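Local coordinates for protein carbohydrate binding family 6 (Clostridium thermocellum, PDB 5A8D) that probably removes alpha-L-arabinofuranosyl groups from plant cell-wall polysaccharides, as an arabinofuranosidase of glycoside hydrolase family 43, at residues 157-162 against 208-213; 279-284 against 301-306. All coordinates share one frame; numbering follows the deposited sequence.

Contact 1: 157-162 against 208-213. With SO4 (sulfate ion), chain C.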
ATOM      1  N   ASN A 157      42.349  32.103  -2.106  1.00 27.15           N
ATOM      2  CA  ASN A 157      43.312  31.770  -1.060  1.00 27.79           C
ATOM      3  C   ASN A 157      44.048  30.473  -1.285  1.00 24.62           C
ATOM      4  O   ASN A 157      44.221  29.628  -0.370  1.00 23.40           O
ATOM      5  CB  ASN A 157      42.642  31.769   0.320  1.00 29.78           C
ATOM      6  CG  ASN A 157      42.106  33.137   0.701  1.00 34.41           C
ATOM      7  OD1 ASN A 157      42.810  34.147   0.622  1.00 37.87           O
ATOM      8  ND2 ASN A 157      40.879  33.172   1.121  1.00 35.68           N
ATOM      9  N   MET A 158      44.546  30.304  -2.504  1.00 22.96           N
ATOM     10  CA  MET A 158      45.320  29.133  -2.797  1.00 23.82           C
ATOM     11  C   MET A 158      46.753  29.360  -2.355  1.00 22.78           C
ATOM     12  O   MET A 158      47.212  30.481  -2.299  1.00 26.17           O
ATOM     13  CB  MET A 158      45.314  28.811  -4.293  1.00 27.15           C
ATOM     14  CG  MET A 158      46.072  27.491  -4.604  1.00 26.42           C
ATOM     15  SD  MET A 158      45.523  26.898  -6.134  1.00 36.43           S
ATOM     16  CE  MET A 158      46.120  28.175  -7.187  1.00 36.39           C
ATOM     17  N   TRP A 159      47.423  28.297  -1.941  1.00 22.29           N
ATOM     18  CA  TRP A 159      48.862  28.241  -1.583  0.70 21.89           C
ATOM     19  C   TRP A 159      49.658  27.557  -2.652  1.00 22.21           C
ATOM     20  O   TRP A 159      49.203  26.472  -3.117  1.00 22.82           O
ATOM     21  CB  TRP A 159      49.027  27.411  -0.278  0.70 19.25           C
ATOM     22  CG  TRP A 159      48.188  27.968   0.817  0.70 18.75           C
ATOM     23  CD1 TRP A 159      47.772  29.265   0.970  0.70 20.18           C
ATOM     24  CD2 TRP A 159      47.672  27.252   1.950  0.70 18.39           C
ATOM     25  NE1 TRP A 159      47.024  29.389   2.118  0.70 20.46           N
ATOM     26  CE2 TRP A 159      46.945  28.163   2.731  0.70 19.19           C
ATOM     27  CE3 TRP A 159      47.758  25.924   2.370  0.70 19.11           C
ATOM     28  CZ2 TRP A 159      46.291  27.782   3.911  0.70 19.92           C
ATOM     29  CZ3 TRP A 159      47.117  25.548   3.524  0.70 19.43           C
ATOM     30  CH2 TRP A 159      46.394  26.459   4.282  0.70 19.42           C
ATOM     31  N   LEU A 160      50.859  28.083  -2.971  1.00 23.05           N
ATOM     32  CA  LEU A 160      51.712  27.536  -4.036  0.50 23.83           C
ATOM     33  C   LEU A 160      53.085  27.218  -3.455  1.00 24.02           C
ATOM     34  O   LEU A 160      53.919  28.111  -3.304  1.00 24.39           O
ATOM     35  CB  LEU A 160      51.855  28.557  -5.170  0.50 27.80           C
ATOM     36  CG  LEU A 160      51.007  28.417  -6.442  0.50 31.31           C
ATOM     37  CD1 LEU A 160      49.587  27.973  -6.179  0.50 30.76           C
ATOM     38  CD2 LEU A 160      51.023  29.727  -7.214  0.50 33.03           C
ATOM     39  N   PHE A 161      53.321  25.946  -3.121  1.00 20.86           N
ATOM     40  CA  PHE A 161      54.637  25.567  -2.570  1.00 21.17           C
ATOM     41  C   PHE A 161      54.985  24.095  -2.637  1.00 21.31           C
ATOM     42  O   PHE A 161      56.156  23.785  -2.428  1.00 20.43           O
ATOM     43  CB  PHE A 161      54.859  26.066  -1.103  1.00 21.72           C
ATOM     44  CG  PHE A 161      54.041  25.335  -0.054  1.00 21.24           C
ATOM     45  CD1 PHE A 161      54.552  24.193   0.552  1.00 19.46           C
ATOM     46  CD2 PHE A 161      52.812  25.812   0.355  1.00 22.20           C
ATOM     47  CE1 PHE A 161      53.851  23.490   1.510  1.00 21.32           C
ATOM     48  CE2 PHE A 161      52.088  25.110   1.332  1.00 24.75           C
ATOM     49  CZ  PHE A 161      52.607  23.955   1.889  1.00 22.79           C
ATOM     50  N   ASP A 162      53.998  23.186  -2.816  1.00 19.21           N
ATOM     51  CA  ASP A 162      54.251  21.763  -2.643  1.00 19.78           C
ATOM     52  C   ASP A 162      53.843  20.990  -3.921  1.00 20.34           C
ATOM     53  O   ASP A 162      52.754  20.430  -4.001  1.00 24.36           O
ATOM     54  CB  ASP A 162      53.666  21.121  -1.375  1.00 23.91           C
ATOM     55  CG  ASP A 162      52.227  21.469  -1.105  1.00 22.96           C
ATOM     56  OD1 ASP A 162      51.633  22.280  -1.861  1.00 23.66           O
ATOM     57  OD2 ASP A 162      51.723  20.953  -0.032  1.00 19.10           O
ATOM     58  N   ARG A 208      37.797  18.058   0.902  1.00 17.56           N
ATOM     59  CA  ARG A 208      38.590  18.561   1.992  1.00 18.74           C
ATOM     60  C   ARG A 208      40.061  18.761   1.689  1.00 16.82           C
ATOM     61  O   ARG A 208      40.913  18.720   2.595  1.00 17.25           O
ATOM     62  CB  ARG A 208      38.357  17.669   3.243  1.00 19.29           C
ATOM     63  CG  ARG A 208      36.917  17.720   3.708  1.00 21.43           C
ATOM     64  CD  ARG A 208      36.508  16.645   4.678  1.00 23.62           C
ATOM     65  NE  ARG A 208      36.514  15.350   4.019  1.00 27.68           N
ATOM     66  CZ  ARG A 208      37.472  14.468   4.119  1.00 26.23           C
ATOM     67  NH1 ARG A 208      38.520  14.714   4.913  1.00 29.99           N
ATOM     68  NH2 ARG A 208      37.368  13.317   3.415  1.00 25.85           N
ATOM     69  N   PHE A 209      40.413  19.012   0.435  1.00 16.33           N
ATOM     70  CA  PHE A 209      41.832  19.198   0.062  1.00 15.24           C
ATOM     71  C   PHE A 209      42.502  20.331   0.844  1.00 16.54           C
ATOM     72  O   PHE A 209      41.979  21.474   0.898  1.00 17.30           O
ATOM     73  CB  PHE A 209      41.974  19.473  -1.450  1.00 16.40           C
ATOM     74  CG  PHE A 209      43.391  19.668  -1.880  1.00 15.65           C
ATOM     75  CD1 PHE A 209      44.262  18.590  -2.023  1.00 15.44           C
ATOM     76  CD2 PHE A 209      43.869  20.925  -2.105  1.00 16.55           C
ATOM     77  CE1 PHE A 209      45.616  18.770  -2.370  1.00 14.99           C
ATOM     78  CE2 PHE A 209      45.184  21.115  -2.517  1.00 17.45           C
ATOM     79  CZ  PHE A 209      46.059  20.058  -2.648  1.00 15.72           C
ATOM     80  N   PHE A 210      43.651  20.019   1.432  1.00 15.46           N
ATOM     81  CA  PHE A 210      44.441  20.974   2.240  1.00 15.30           C
ATOM     82  C   PHE A 210      45.807  21.247   1.595  1.00 15.58           C
ATOM     83  O   PHE A 210      46.157  22.409   1.321  1.00 15.67           O
ATOM     84  CB  PHE A 210      44.574  20.420   3.648  1.00 15.50           C
ATOM     85  CG  PHE A 210      45.333  21.332   4.616  1.00 15.97           C
ATOM     86  CD1 PHE A 210      44.797  22.527   5.050  1.00 17.75           C
ATOM     87  CD2 PHE A 210      46.496  20.899   5.198  1.00 17.86           C
ATOM     88  CE1 PHE A 210      45.486  23.327   5.953  1.00 18.95           C
ATOM     89  CE2 PHE A 210      47.211  21.693   6.087  1.00 17.95           C
ATOM     90  CZ  PHE A 210      46.713  22.928   6.442  1.00 18.88           C
ATOM     91  N   GLU A 211      46.604  20.218   1.400  1.00 14.99           N
ATOM     92  CA  GLU A 211      47.966  20.346   0.914  1.00 17.05           C
ATOM     93  C   GLU A 211      48.406  19.035   0.269  1.00 15.85           C
ATOM     94  O   GLU A 211      47.704  18.005   0.322  1.00 15.22           O
ATOM     95  CB  GLU A 211      48.967  20.637   2.103  1.00 17.20           C
ATOM     96  CG  GLU A 211      48.900  21.977   2.762  1.00 21.27           C
ATOM     97  CD  GLU A 211      49.878  22.169   3.912  1.00 22.75           C
ATOM     98  OE1 GLU A 211      50.604  21.233   4.314  1.00 22.17           O
ATOM     99  OE2 GLU A 211      49.856  23.319   4.486  1.00 22.61           O
ATOM    100  N   ALA A 212      49.629  19.062  -0.245  1.00 14.19           N
ATOM    101  CA  ALA A 212      50.392  17.829  -0.504  1.00 14.56           C
ATOM    102  C   ALA A 212      49.778  16.969  -1.612  1.00 15.87           C
ATOM    103  O   ALA A 212      49.768  15.742  -1.467  1.00 16.83           O
ATOM    104  CB  ALA A 212      50.612  17.023   0.766  1.00 15.94           C
ATOM    105  N   ALA A 213      49.372  17.607  -2.704  1.00 15.39           N
ATOM    106  CA  ALA A 213      48.923  16.903  -3.918  1.00 16.73           C
ATOM    107  C   ALA A 213      50.007  15.943  -4.409  1.00 19.05           C
ATOM    108  O   ALA A 213      51.208  16.288  -4.488  1.00 18.22           O
ATOM    109  CB  ALA A 213      48.569  17.887  -4.988  1.00 17.92           C
TER
HETATM  110  S   SO4 C1332      39.545  30.544   2.850  1.00 37.29           S
HETATM  111  O1  SO4 C1332      38.948  29.192   2.993  1.00 35.50           O
HETATM  112  O2  SO4 C1332      39.460  31.036   1.431  1.00 43.90           O
HETATM  113  O3  SO4 C1332      40.968  30.487   3.249  1.00 34.96           O
HETATM  114  O4  SO4 C1332      38.756  31.473   3.705  1.00 34.84           O
HETATM  115  O   HOH W   1      49.955  20.417  -3.365  1.00 17.21           O
HETATM  116  O   HOH W   2      52.905  17.567  -2.870  1.00 34.76           O

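Contact 2: 279-284 against 301-306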
ATOM      1  N   TYR A 279      55.509   1.321  -0.919  1.00 16.54           N
ATOM      2  CA  TYR A 279      55.719   1.967   0.374  1.00 17.29           C
ATOM      3  C   TYR A 279      55.171   3.371   0.400  1.00 16.09           C
ATOM      4  O   TYR A 279      55.274   4.103  -0.595  1.00 16.04           O
ATOM      5  CB  TYR A 279      57.218   2.001   0.742  1.00 17.07           C
ATOM      6  CG  TYR A 279      57.868   0.665   0.820  1.00 18.10           C
ATOM      7  CD1 TYR A 279      57.741  -0.113   1.951  1.00 18.86           C
ATOM      8  CD2 TYR A 279      58.508   0.103  -0.288  1.00 19.36           C
ATOM      9  CE1 TYR A 279      58.280  -1.377   2.027  1.00 20.30           C
ATOM     10  CE2 TYR A 279      59.087  -1.154  -0.218  1.00 19.78           C
ATOM     11  CZ  TYR A 279      58.937  -1.912   0.928  1.00 21.16           C
ATOM     12  OH  TYR A 279      59.447  -3.170   1.008  1.00 23.22           O
ATOM     13  N   VAL A 280      54.606   3.763   1.536  0.50 16.87           N
ATOM     14  CA  VAL A 280      54.292   5.160   1.790  0.50 16.30           C
ATOM     15  C   VAL A 280      55.323   5.695   2.786  0.50 15.32           C
ATOM     16  O   VAL A 280      55.644   5.063   3.798  0.50 16.95           O
ATOM     17  CB  VAL A 280      52.815   5.418   2.200  0.50 16.68           C
ATOM     18  CG1 VAL A 280      52.423   4.670   3.455  0.50 17.66           C
ATOM     19  CG2 VAL A 280      52.531   6.904   2.316  0.50 17.86           C
ATOM     20  N   VAL A 281      55.888   6.842   2.435  1.00 16.05           N
ATOM     21  CA  VAL A 281      56.868   7.470   3.284  0.50 17.07           C
ATOM     22  C   VAL A 281      56.308   8.841   3.720  1.00 16.60           C
ATOM     23  O   VAL A 281      55.770   9.592   2.903  1.00 15.12           O
ATOM     24  CB  VAL A 281      58.306   7.519   2.660  0.50 19.87           C
ATOM     25  CG1 VAL A 281      58.586   6.424   1.587  0.50 16.37           C
ATOM     26  CG2 VAL A 281      58.672   8.842   2.131  0.50 17.38           C
ATOM     27  N   TYR A 282      56.415   9.109   5.015  1.00 17.12           N
ATOM     28  CA  TYR A 282      55.792  10.288   5.574  1.00 19.68           C
ATOM     29  C   TYR A 282      56.554  10.719   6.799  1.00 23.27           C
ATOM     30  O   TYR A 282      57.381  10.002   7.294  1.00 22.86           O
ATOM     31  CB  TYR A 282      54.316  10.037   5.820  1.00 21.36           C
ATOM     32  CG  TYR A 282      54.024   8.924   6.781  1.00 21.15           C
ATOM     33  CD1 TYR A 282      54.048   7.599   6.378  1.00 20.99           C
ATOM     34  CD2 TYR A 282      53.780   9.185   8.123  1.00 23.94           C
ATOM     35  CE1 TYR A 282      53.832   6.579   7.239  1.00 22.71           C
ATOM     36  CE2 TYR A 282      53.523   8.140   9.014  1.00 23.80           C
ATOM     37  CZ  TYR A 282      53.553   6.841   8.575  1.00 22.16           C
ATOM     38  OH  TYR A 282      53.338   5.767   9.423  1.00 26.27           O
ATOM     39  N   HIS A 283      56.332  11.957   7.231  1.00 28.20           N
ATOM     40  CA  HIS A 283      57.097  12.511   8.362  0.70 28.89           C
ATOM     41  C   HIS A 283      56.112  12.533   9.531  1.00 35.65           C
ATOM     42  O   HIS A 283      54.982  12.993   9.400  1.00 36.94           O
ATOM     43  CB  HIS A 283      57.718  13.894   8.007  0.70 33.17           C
ATOM     44  CG  HIS A 283      58.488  14.558   9.116  0.70 31.18           C
ATOM     45  ND1 HIS A 283      59.852  14.414   9.280  0.70 31.77           N
ATOM     46  CD2 HIS A 283      58.087  15.418  10.080  0.70 32.89           C
ATOM     47  CE1 HIS A 283      60.247  15.123  10.324  0.70 33.32           C
ATOM     48  NE2 HIS A 283      59.199  15.736  10.832  0.70 32.05           N
ATOM     49  N   ASN A 284      56.532  11.990  10.672  1.00 29.38           N
ATOM     50  CA  ASN A 284      55.662  12.001  11.846  1.00 32.85           C
ATOM     51  C   ASN A 284      56.517  11.709  13.077  1.00 35.24           C
ATOM     52  O   ASN A 284      56.869  10.563  13.304  1.00 29.34           O
ATOM     53  CB  ASN A 284      54.534  10.997  11.682  1.00 34.99           C
ATOM     54  CG  ASN A 284      53.505  11.044  12.819  1.00 45.01           C
ATOM     55  OD1 ASN A 284      53.868  10.995  13.996  1.00 37.85           O
ATOM     56  ND2 ASN A 284      52.216  11.071  12.467  1.00 44.27           N
ATOM     57  N   VAL A 301      61.070  10.239   9.747  1.00 35.33           N
ATOM     58  CA  VAL A 301      60.501   9.773   8.476  1.00 32.64           C
ATOM     59  C   VAL A 301      60.147   8.316   8.607  1.00 28.34           C
ATOM     60  O   VAL A 301      61.026   7.492   8.790  1.00 32.16           O
ATOM     61  CB  VAL A 301      61.480   9.906   7.351  1.00 31.92           C
ATOM     62  CG1 VAL A 301      60.894   9.300   6.052  1.00 36.25           C
ATOM     63  CG2 VAL A 301      61.734  11.400   7.154  1.00 37.66           C
ATOM     64  N   CYS A 302      58.864   8.028   8.472  1.00 22.92           N
ATOM     65  CA  CYS A 302      58.329   6.688   8.695  1.00 20.66           C
ATOM     66  C   CYS A 302      58.121   6.049   7.345  1.00 19.28           C
ATOM     67  O   CYS A 302      57.742   6.735   6.388  1.00 18.38           O
ATOM     68  CB  CYS A 302      57.005   6.815   9.401  1.00 22.54           C
ATOM     69  SG  CYS A 302      57.193   7.636  11.041  1.00 25.78           S
ATOM     70  N   ILE A 303      58.280   4.725   7.297  1.00 20.82           N
ATOM     71  CA  ILE A 303      58.058   3.971   6.070  1.00 21.49           C
ATOM     72  C   ILE A 303      57.133   2.798   6.390  1.00 23.02           C
ATOM     73  O   ILE A 303      57.445   1.982   7.263  1.00 30.28           O
ATOM     74  CB  ILE A 303      59.373   3.469   5.484  1.00 24.81           C
ATOM     75  CG1 ILE A 303      60.306   4.641   5.147  1.00 27.60           C
ATOM     76  CG2 ILE A 303      59.111   2.592   4.223  1.00 27.53           C
ATOM     77  CD1 ILE A 303      61.749   4.160   4.961  1.00 34.05           C
ATOM     78  N   ASP A 304      55.975   2.764   5.744  1.00 19.47           N
ATOM     79  CA  ASP A 304      55.013   1.666   5.879  1.00 19.79           C
ATOM     80  C   ASP A 304      54.839   1.017   4.510  1.00 18.03           C
ATOM     81  O   ASP A 304      54.902   1.663   3.484  1.00 18.46           O
ATOM     82  CB  ASP A 304      53.665   2.206   6.282  1.00 21.73           C
ATOM     83  CG  ASP A 304      53.651   2.829   7.729  1.00 27.55           C
ATOM     84  OD1 ASP A 304      54.611   2.725   8.487  1.00 29.63           O
ATOM     85  OD2 ASP A 304      52.664   3.466   8.041  1.00 34.71           O
ATOM     86  N   GLN A 305      54.585  -0.276   4.507  1.00 17.77           N
ATOM     87  CA  GLN A 305      54.339  -0.988   3.262  1.00 18.06           C
ATOM     88  C   GLN A 305      52.840  -0.878   2.944  1.00 19.24           C
ATOM     89  O   GLN A 305      51.969  -1.038   3.837  1.00 20.35           O
ATOM     90  CB  GLN A 305      54.752  -2.439   3.379  1.00 19.91           C
ATOM     91  CG  GLN A 305      54.685  -3.153   2.046  1.00 21.94           C
ATOM     92  CD  GLN A 305      55.273  -4.545   2.063  1.00 23.18           C
ATOM     93  OE1 GLN A 305      55.922  -4.967   3.023  1.00 23.73           O
ATOM     94  NE2 GLN A 305      55.069  -5.276   0.953  1.00 23.47           N
ATOM     95  N   MET A 306      52.538  -0.643   1.679  1.00 18.35           N
ATOM     96  CA  MET A 306      51.177  -0.457   1.214  1.00 18.64           C
ATOM     97  C   MET A 306      50.719  -1.626   0.361  1.00 18.28           C
ATOM     98  O   MET A 306      51.525  -2.211  -0.403  1.00 19.40           O
ATOM     99  CB  MET A 306      51.090   0.818   0.410  1.00 19.97           C
ATOM    100  CG  MET A 306      49.669   1.254   0.194  1.00 22.76           C
ATOM    101  SD  MET A 306      49.579   2.921  -0.564  1.00 28.32           S
ATOM    102  CE  MET A 306      49.831   2.372  -2.094  1.00 19.45           C
TER
HETATM  103  O   HOH W   3      58.527  -5.114   2.398  1.00 32.71           O

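Contact 1: 157-162 against 208-213
Asp162 and Ala212 join a loop to the first strand of a neighbouring sheet in the five-bladed beta-propeller expected of family 43 glycoside hydrolases. The polar link is one direct bond, Ala212 N to Asp162 OD2 at 2.8 Å. It is bent, and the donor stands well above the carboxylate plane. His268 NE2 is a second partner of the same oxygen. The turn of Asp162 CG into the position between its backbone N and carbonyl carbon (chi1 47°) sets OD2 beside Ala212. Near this bond Glu211 OE1 lies 4.5 Å from Asp162 OD2, so two buried carboxylates sit together, consistent with the acidic cluster of a family 43 active site.

The backbones also meet through water. Water 1 joins Asp162 O (2.9 Å) to Ala213 N (2.9 Å), and water 2 spans Asp162 O and Ala213 O. On the strand side, Ala227 on strand 221-228 is paired with two consecutive residues, Phe210 and Glu211, which makes a classic beta bulge at the corner where the chain turns.

Aromatic contacts form the third group. In the Trp159 conformer described, one of two modelled, the edge of the six-membered ring points at the face of Phe210, with centroids 5.4 Å apart and planes at 85°, an offset edge-to-face pair. Phe230 packs edge-to-face with Phe210 as well, while Trp159 NE1 bonds to Asp28. Glu211 OE2 approaches Trp159 CZ3 obliquely at 3.7 Å and meets the edge of Phe161, near its plane, at CZ (3.8 Å); Phe32 packs against both of these rings.

At the Asn157 end of the segment, away from Asp162, a sulfate that was probably picked up from the crystallisation solution takes a nearly straight bond (173°) from Asn157 ND2 to its O2, 2.6 Å long.

Contact 2: 279-284 against 301-306
Tyr282 O accepts the shortest backbone bond between these strands, from Cys302 N at 2.7 Å, and the donor arrives nearly along the C=O axis. A CA-H...O contact from Val301 CA, 3.3 Å away, adds to the grip on this oxygen. Tyr282 N returns a bond to Cys302 O, which makes Tyr282 and Cys302 a hydrogen-bonded antiparallel pair. Val280 and Asp304 form the other: Val280 N reaches Asp304 O at 2.9 Å, and Asp304 N reaches Val280 O at 3.0 Å. The axes of the strand segments 279-283 and 301-306 run at 158° to each other, close to antiparallel.

On the face carrying Val280, Tyr282, Cys302 and Asp304, the Tyr282 ring meets both Cys302 and Asp304. Its CG lies between the backbone N and carbonyl carbon (chi1 61°), which brings the ring over toward the partner strand. Cys302 CB then sits over one ring face, 3.8 Å from the centroid, as a CH-pi contact, with the sulfur oblique to the same ring. At the ring edge Tyr282 OH donates to Asp304 OD2 at 2.8 Å, from above the carboxylate plane; ring and carboxylate are steeply inclined. Arg291 holds OD1 in a salt bridge, so the two carboxylate oxygens have different partners and the group is fixed in rotation.

On the other face, Tyr279 packs its CD1 side on Ile303 CG2 and on Gln305. Water 3 joins the polar ends of Tyr279 and Gln305, 2.6 Å from Tyr279 OH and 2.7 Å from Gln305 OE1, while Gln305 NE2 bonds to Asp28 of the third subunit.

With strands 269-274 and 314-319 flanking them, the two strands form the middle of a four-stranded antiparallel sheet, the blade typical of a beta-propeller.

Contact 1 sets a loop against the start of the sheet of strand 212-218, and contact 2 lies inside the sheet of strands 277-283 and 301-308. Their centres are about 20 Å apart, their nearest atoms about 9 Å, and they do not touch; contact 1 lies wholly before contact 2 in the sequence. A connection still runs between them through His268, which bonds to Asp162 and immediately precedes strand 269-274, the neighbour of strand 277-283. Contact 1 brings together the carboxylates that probably mark the active site, whereas contact 2 builds the interior of a blade. Asp28 is used by both: within the chain it meets Trp159, and from the third subunit it meets Gln305.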